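Local structure of fructose-bisphosphatase (Pyrococcus horikoshii, 1VDW) at residues R15-N20 and P97-S102; G213-D218 and E243-I248. The protein probably hydrolyses fructose 1,6-bisphosphate to fructose 6-phosphate and phosphate with the help of magnesium, as a homodimeric member of the inositol monophosphatase superfamily. One frame throughout, in Å; residues are numbered along the deposited sequence.

Interaction 1. Residues R15-N20 and P97-S102; sequences RDFDHN and PFFAVS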
loop_
_atom_site.group_PDB
_atom_site.type_symbol
_atom_site.label_atom_id
_atom_site.label_comp_id
_atom_site.label_asym_id
_atom_site.label_seq_id
_atom_site.Cartn_x
_atom_site.Cartn_y
_atom_site.Cartn_z
ATOM N N ARG A 15 -21.257 -8.771 3.858
ATOM C CA ARG A 15 -22.192 -8.046 4.706
ATOM C C ARG A 15 -21.808 -8.095 6.183
ATOM O O ARG A 15 -21.836 -7.071 6.868
ATOM C CB ARG A 15 -23.604 -8.594 4.497
ATOM C CG ARG A 15 -24.128 -8.316 3.102
ATOM C CD ARG A 15 -25.434 -9.034 2.830
ATOM N NE ARG A 15 -25.975 -8.657 1.530
ATOM C CZ ARG A 15 -26.916 -9.335 0.882
ATOM N NH1 ARG A 15 -27.431 -10.437 1.410
ATOM N NH2 ARG A 15 -27.343 -8.906 -0.296
ATOM N N ASP A 16 -21.448 -9.274 6.679
ATOM C CA ASP A 16 -21.055 -9.403 8.077
ATOM C C ASP A 16 -19.801 -8.578 8.361
ATOM O O ASP A 16 -19.685 -7.948 9.414
ATOM C CB ASP A 16 -20.796 -10.871 8.434
ATOM C CG ASP A 16 -22.056 -11.715 8.391
ATOM O OD1 ASP A 16 -23.137 -11.182 8.717
ATOM O OD2 ASP A 16 -21.963 -12.912 8.047
ATOM N N PHE A 17 -18.870 -8.576 7.411
ATOM C CA PHE A 17 -17.628 -7.832 7.563
ATOM C C PHE A 17 -17.879 -6.330 7.621
ATOM O O PHE A 17 -17.380 -5.645 8.514
ATOM C CB PHE A 17 -16.684 -8.134 6.401
ATOM C CG PHE A 17 -15.319 -7.543 6.574
ATOM C CD1 PHE A 17 -14.306 -8.274 7.180
ATOM C CD2 PHE A 17 -15.053 -6.241 6.163
ATOM C CE1 PHE A 17 -13.047 -7.719 7.376
ATOM C CE2 PHE A 17 -13.796 -5.677 6.356
ATOM C CZ PHE A 17 -12.794 -6.417 6.963
ATOM N N ASP A 18 -18.641 -5.811 6.666
ATOM C CA ASP A 18 -18.922 -4.380 6.650
ATOM C C ASP A 18 -19.669 -3.931 7.901
ATOM O O ASP A 18 -19.479 -2.814 8.378
ATOM C CB ASP A 18 -19.746 -3.989 5.419
ATOM C CG ASP A 18 -19.013 -4.229 4.112
ATOM O OD1 ASP A 18 -17.766 -4.306 4.119
ATOM O OD2 ASP A 18 -19.694 -4.331 3.071
ATOM N N HIS A 19 -20.515 -4.801 8.440
ATOM C CA HIS A 19 -21.291 -4.437 9.615
ATOM C C HIS A 19 -20.541 -4.522 10.938
ATOM O O HIS A 19 -20.705 -3.661 11.801
ATOM C CB HIS A 19 -22.556 -5.299 9.691
ATOM C CG HIS A 19 -23.438 -4.975 10.858
ATOM N ND1 HIS A 19 -23.154 -5.386 12.144
ATOM C CD2 HIS A 19 -24.583 -4.259 10.936
ATOM C CE1 HIS A 19 -24.088 -4.937 12.963
ATOM N NE2 HIS A 19 -24.967 -4.249 12.256
ATOM N N ASN A 20 -19.711 -5.546 11.091
ATOM C CA ASN A 20 -18.980 -5.749 12.336
ATOM C C ASN A 20 -17.536 -5.277 12.357
ATOM O O ASN A 20 -17.018 -4.918 13.413
ATOM C CB ASN A 20 -19.020 -7.229 12.710
ATOM C CG ASN A 20 -20.404 -7.690 13.109
ATOM O OD1 ASN A 20 -20.863 -7.421 14.220
ATOM N ND2 ASN A 20 -21.084 -8.378 12.200
ATOM N N PRO A 97 -5.078 1.604 4.196
ATOM C CA PRO A 97 -6.073 0.947 3.343
ATOM C C PRO A 97 -5.690 -0.274 2.532
ATOM O O PRO A 97 -5.980 -0.346 1.337
ATOM C CB PRO A 97 -6.572 2.093 2.474
ATOM C CG PRO A 97 -5.320 2.857 2.226
ATOM C CD PRO A 97 -4.650 2.885 3.596
ATOM N N PHE A 98 -5.057 -1.238 3.190
ATOM C CA PHE A 98 -4.667 -2.488 2.557
ATOM C C PHE A 98 -4.978 -3.633 3.508
ATOM O O PHE A 98 -4.174 -3.970 4.365
ATOM C CB PHE A 98 -3.170 -2.509 2.223
ATOM C CG PHE A 98 -2.796 -1.633 1.069
ATOM C CD1 PHE A 98 -3.314 -1.867 -0.202
ATOM C CD2 PHE A 98 -1.948 -0.554 1.258
ATOM C CE1 PHE A 98 -2.992 -1.026 -1.265
ATOM C CE2 PHE A 98 -1.621 0.291 0.203
ATOM C CZ PHE A 98 -2.147 0.053 -1.061
ATOM N N PHE A 99 -6.170 -4.203 3.373
ATOM C CA PHE A 99 -6.579 -5.343 4.190
ATOM C C PHE A 99 -7.675 -6.081 3.436
ATOM O O PHE A 99 -8.305 -5.516 2.544
ATOM C CB PHE A 99 -7.020 -4.908 5.598
ATOM C CG PHE A 99 -8.040 -3.814 5.617
ATOM C CD1 PHE A 99 -9.398 -4.102 5.504
ATOM C CD2 PHE A 99 -7.647 -2.490 5.777
ATOM C CE1 PHE A 99 -10.345 -3.082 5.555
ATOM C CE2 PHE A 99 -8.592 -1.468 5.828
ATOM C CZ PHE A 99 -9.939 -1.765 5.718
ATOM N N ALA A 100 -7.897 -7.344 3.786
ATOM C CA ALA A 100 -8.872 -8.144 3.065
ATOM C C ALA A 100 -9.290 -9.386 3.817
ATOM O O ALA A 100 -8.711 -9.734 4.843
ATOM C CB ALA A 100 -8.272 -8.566 1.729
ATOM N N VAL A 101 -10.318 -10.037 3.279
ATOM C CA VAL A 101 -10.808 -11.310 3.792
ATOM C C VAL A 101 -10.403 -12.302 2.699
ATOM O O VAL A 101 -10.619 -12.040 1.512
ATOM C CB VAL A 101 -12.335 -11.328 3.929
ATOM C CG1 VAL A 101 -12.802 -12.718 4.350
ATOM C CG2 VAL A 101 -12.772 -10.297 4.950
ATOM N N SER A 102 -9.822 -13.429 3.096
ATOM C CA SER A 102 -9.356 -14.441 2.144
ATOM C C SER A 102 -9.949 -15.810 2.470
ATOM O O SER A 102 -9.766 -16.315 3.578
ATOM C CB SER A 102 -7.823 -14.508 2.201
ATOM O OG SER A 102 -7.305 -15.541 1.383
#
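The ring of Phe17 meets two side chains of 97-102, and both come to it obliquely. Val101 lies beside one flank, its CG2 methyl 3.4 Å from CD1 of Phe17 and 3.6 Å from CE1, so a single methyl spans that ring bond. Beyond the ring's far end stands Phe99: CZ of Phe17 is 4.4 Å from CD1 of Phe99, a looser touch between two aromatic side chains. In the ring plane of Phe17, at its edge, sits OD1 of Asp18, the next residue of the helix, which is hydrogen-bonded to Tyr117 OH. The Phe99 ring packs edge-to-face with Phe92 and also meets Phe25, while Pro119 touches both phenylalanines of the contact and Ile54 of helix 45-60 packs on Val101. The Phe17 side chain also nears that of Leu86, a residue predicted to bind magnesium (as a leucine can do only through its backbone), which places this packing next to the predicted metal site.

Torsions explain the reach. CG of Phe17 is anti to the backbone N (chi1 -173°), which directs the ring toward the strand. In Val101 the branch turned to that ring is CG2, anti to the carbonyl carbon, and the two side chains run antiparallel, one alongside the other. CA of Phe17 and CA of Val101 are 8.5 Å apart.

On the helix, ND2 of Asn20 bonds to O of Asp16 at 3.1 Å, the donor tilted 17° from the carbonyl plane. That oxygen also accepts from N of Asn20, so two bonds grip it in the last turn of helix 3-20.

What passes directly between 15-20 and 97-102 is van der Waals packing of three buried apolar side chains, close at one methyl and looser between the rings, with no polar pair to set its direction.

Interaction 2. Residues G213-D218 and E243-I248; sequences GAIVKD and ELLETI
Leu245 carries the apolar contact, reaching from helix 242-250 to two residues of strand 215-217. Its CD1 methyl does most of the touching: it lies 3.5 Å from CG2 of Ile215 and 3.8 Å from the same residue's carbonyl O, which brings the leucine down onto the strand backbone. The side chains of Ile215 and Leu245 meet at a slant. Two residues on, the aliphatic part of Lys217 crosses Leu245 at about a right angle, with CD of the lysine 4.0 Å from CD1 and 4.2 Å from CD2. Leu245 has CG anti to the backbone N (chi1 -163°), and this swing sets CD1 against both the isoleucine and the lysine, the three groups forming a compact triangle.

The polar component lies beyond the hydrocarbon. Lys217 runs extended past CG, so its methylenes serve the packing while NZ travels on to a salt bridge with Glu242 at the start of the helix. Glu246 stays farther off, its OE2 5.6 Å from NZ of Lys217; the lysine may also ease the closeness of the Glu242 and Glu246 carboxylates.

Backbone bonds join Ile215 to Ala239 and Lys217 to Ile237, and Leu245 packs on the side chains of those same two partners. This is helix-on-sheet packing in an alpha/beta fold: the C-terminal helix covers edge strand 215-217 and its neighbour 234-239 in the five-stranded mixed sheet.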
loop_
_atom_site.group_PDB
_atom_site.type_symbol
_atom_site.label_atom_id
_atom_site.label_comp_id
_atom_site.label_asym_id
_atom_site.label_seq_id
_atom_site.Cartn_x
_atom_site.Cartn_y
_atom_site.Cartn_z
ATOM N N GLY A 213 -4.040 -17.012 -14.760
ATOM C CA GLY A 213 -2.885 -17.213 -15.623
ATOM C C GLY A 213 -1.514 -17.099 -14.980
ATOM O O GLY A 213 -0.496 -17.231 -15.660
ATOM N N ALA A 214 -1.463 -16.852 -13.677
ATOM C CA ALA A 214 -0.180 -16.723 -12.997
ATOM C C ALA A 214 0.468 -18.071 -12.715
ATOM O O ALA A 214 -0.206 -19.094 -12.619
ATOM C CB ALA A 214 -0.350 -15.960 -11.684
ATOM N N ILE A 215 1.789 -18.048 -12.590
ATOM C CA ILE A 215 2.573 -19.227 -12.266
ATOM C C ILE A 215 2.984 -18.981 -10.817
ATOM O O ILE A 215 3.499 -17.908 -10.495
ATOM C CB ILE A 215 3.825 -19.321 -13.156
ATOM C CG1 ILE A 215 3.405 -19.387 -14.628
ATOM C CG2 ILE A 215 4.643 -20.555 -12.784
ATOM C CD1 ILE A 215 4.547 -19.208 -15.597
ATOM N N VAL A 216 2.740 -19.949 -9.940
ATOM C CA VAL A 216 3.078 -19.788 -8.528
ATOM C C VAL A 216 3.963 -20.937 -8.061
ATOM O O VAL A 216 3.513 -22.079 -7.946
ATOM C CB VAL A 216 1.803 -19.739 -7.648
ATOM C CG1 VAL A 216 2.172 -19.415 -6.210
ATOM C CG2 VAL A 216 0.824 -18.701 -8.198
ATOM N N LYS A 217 5.223 -20.626 -7.781
ATOM C CA LYS A 217 6.169 -21.648 -7.354
ATOM C C LYS A 217 6.858 -21.332 -6.036
ATOM O O LYS A 217 6.748 -20.220 -5.509
ATOM C CB LYS A 217 7.209 -21.861 -8.458
ATOM C CG LYS A 217 6.606 -22.440 -9.732
ATOM C CD LYS A 217 7.607 -22.513 -10.871
ATOM C CE LYS A 217 6.994 -23.205 -12.077
ATOM N NZ LYS A 217 7.925 -23.262 -13.240
ATOM N N ASP A 218 7.554 -22.327 -5.494
ATOM C CA ASP A 218 8.280 -22.159 -4.246
ATOM C C ASP A 218 9.760 -21.945 -4.541
ATOM O O ASP A 218 10.149 -21.780 -5.699
ATOM C CB ASP A 218 8.094 -23.375 -3.320
ATOM C CG ASP A 218 8.538 -24.690 -3.951
ATOM O OD1 ASP A 218 9.421 -24.687 -4.833
ATOM O OD2 ASP A 218 8.009 -25.743 -3.537
ATOM N N GLU A 243 9.940 -16.688 -17.555
ATOM C CA GLU A 243 11.313 -16.193 -17.598
ATOM C C GLU A 243 11.596 -15.263 -16.420
ATOM O O GLU A 243 12.665 -15.321 -15.820
ATOM C CB GLU A 243 11.588 -15.457 -18.912
ATOM C CG GLU A 243 13.043 -15.037 -19.079
ATOM C CD GLU A 243 13.297 -14.288 -20.374
ATOM O OE1 GLU A 243 14.480 -14.030 -20.686
ATOM O OE2 GLU A 243 12.319 -13.955 -21.076
ATOM N N LEU A 244 10.633 -14.407 -16.094
ATOM C CA LEU A 244 10.787 -13.483 -14.975
ATOM C C LEU A 244 10.881 -14.270 -13.672
ATOM O O LEU A 244 11.727 -13.990 -12.822
ATOM C CB LEU A 244 9.597 -12.519 -14.923
ATOM C CG LEU A 244 9.461 -11.636 -13.676
ATOM C CD1 LEU A 244 10.723 -10.816 -13.479
ATOM C CD2 LEU A 244 8.243 -10.729 -13.823
ATOM N N LEU A 245 10.012 -15.263 -13.527
ATOM C CA LEU A 245 10.007 -16.091 -12.329
ATOM C C LEU A 245 11.374 -16.750 -12.161
ATOM O O LEU A 245 11.942 -16.752 -11.070
ATOM C CB LEU A 245 8.906 -17.153 -12.428
ATOM C CG LEU A 245 8.482 -17.851 -11.131
ATOM C CD1 LEU A 245 7.146 -18.540 -11.347
ATOM C CD2 LEU A 245 9.540 -18.844 -10.685
ATOM N N GLU A 246 11.906 -17.305 -13.245
ATOM C CA GLU A 246 13.210 -17.951 -13.183
ATOM C C GLU A 246 14.317 -16.947 -12.876
ATOM O O GLU A 246 15.261 -17.259 -12.150
ATOM C CB GLU A 246 13.493 -18.697 -14.490
ATOM C CG GLU A 246 12.706 -19.995 -14.599
ATOM C CD GLU A 246 13.002 -20.765 -15.866
ATOM O OE1 GLU A 246 14.188 -20.846 -16.251
ATOM O OE2 GLU A 246 12.049 -21.303 -16.468
ATOM N N THR A 247 14.195 -15.739 -13.417
ATOM C CA THR A 247 15.187 -14.702 -13.159
ATOM C C THR A 247 15.165 -14.337 -11.678
ATOM O O THR A 247 16.209 -14.119 -11.066
ATOM C CB THR A 247 14.909 -13.440 -13.995
ATOM O OG1 THR A 247 15.109 -13.739 -15.382
ATOM C CG2 THR A 247 15.836 -12.302 -13.579
ATOM N N ILE A 248 13.968 -14.275 -11.101
ATOM C CA ILE A 248 13.839 -13.954 -9.688
ATOM C C ILE A 248 14.508 -15.043 -8.850
ATOM O O ILE A 248 15.254 -14.749 -7.921
ATOM C CB ILE A 248 12.351 -13.816 -9.280
ATOM C CG1 ILE A 248 11.759 -12.560 -9.927
ATOM C CG2 ILE A 248 12.224 -13.751 -7.759
ATOM C CD1 ILE A 248 10.257 -12.429 -9.772
#

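The two contacts lie on opposite sides of the chain's centre, with their own centres 30 Å apart and their nearest atoms about 13 Å apart, so neither touches the other. Each sets a helix against a strand, but of different sheets: interaction 1 on the eight-stranded mixed sheet, interaction 2 on the five-stranded one. Only interaction 1 borders the predicted magnesium site. There the side chain of Phe17 is about 4 Å from that of Leu86, and the side chain of Phe99 about 6 Å from that of Asp87. Interaction 2, by contrast, is partly buried packing of the last helix on an edge strand, away from the annotated metal ligands.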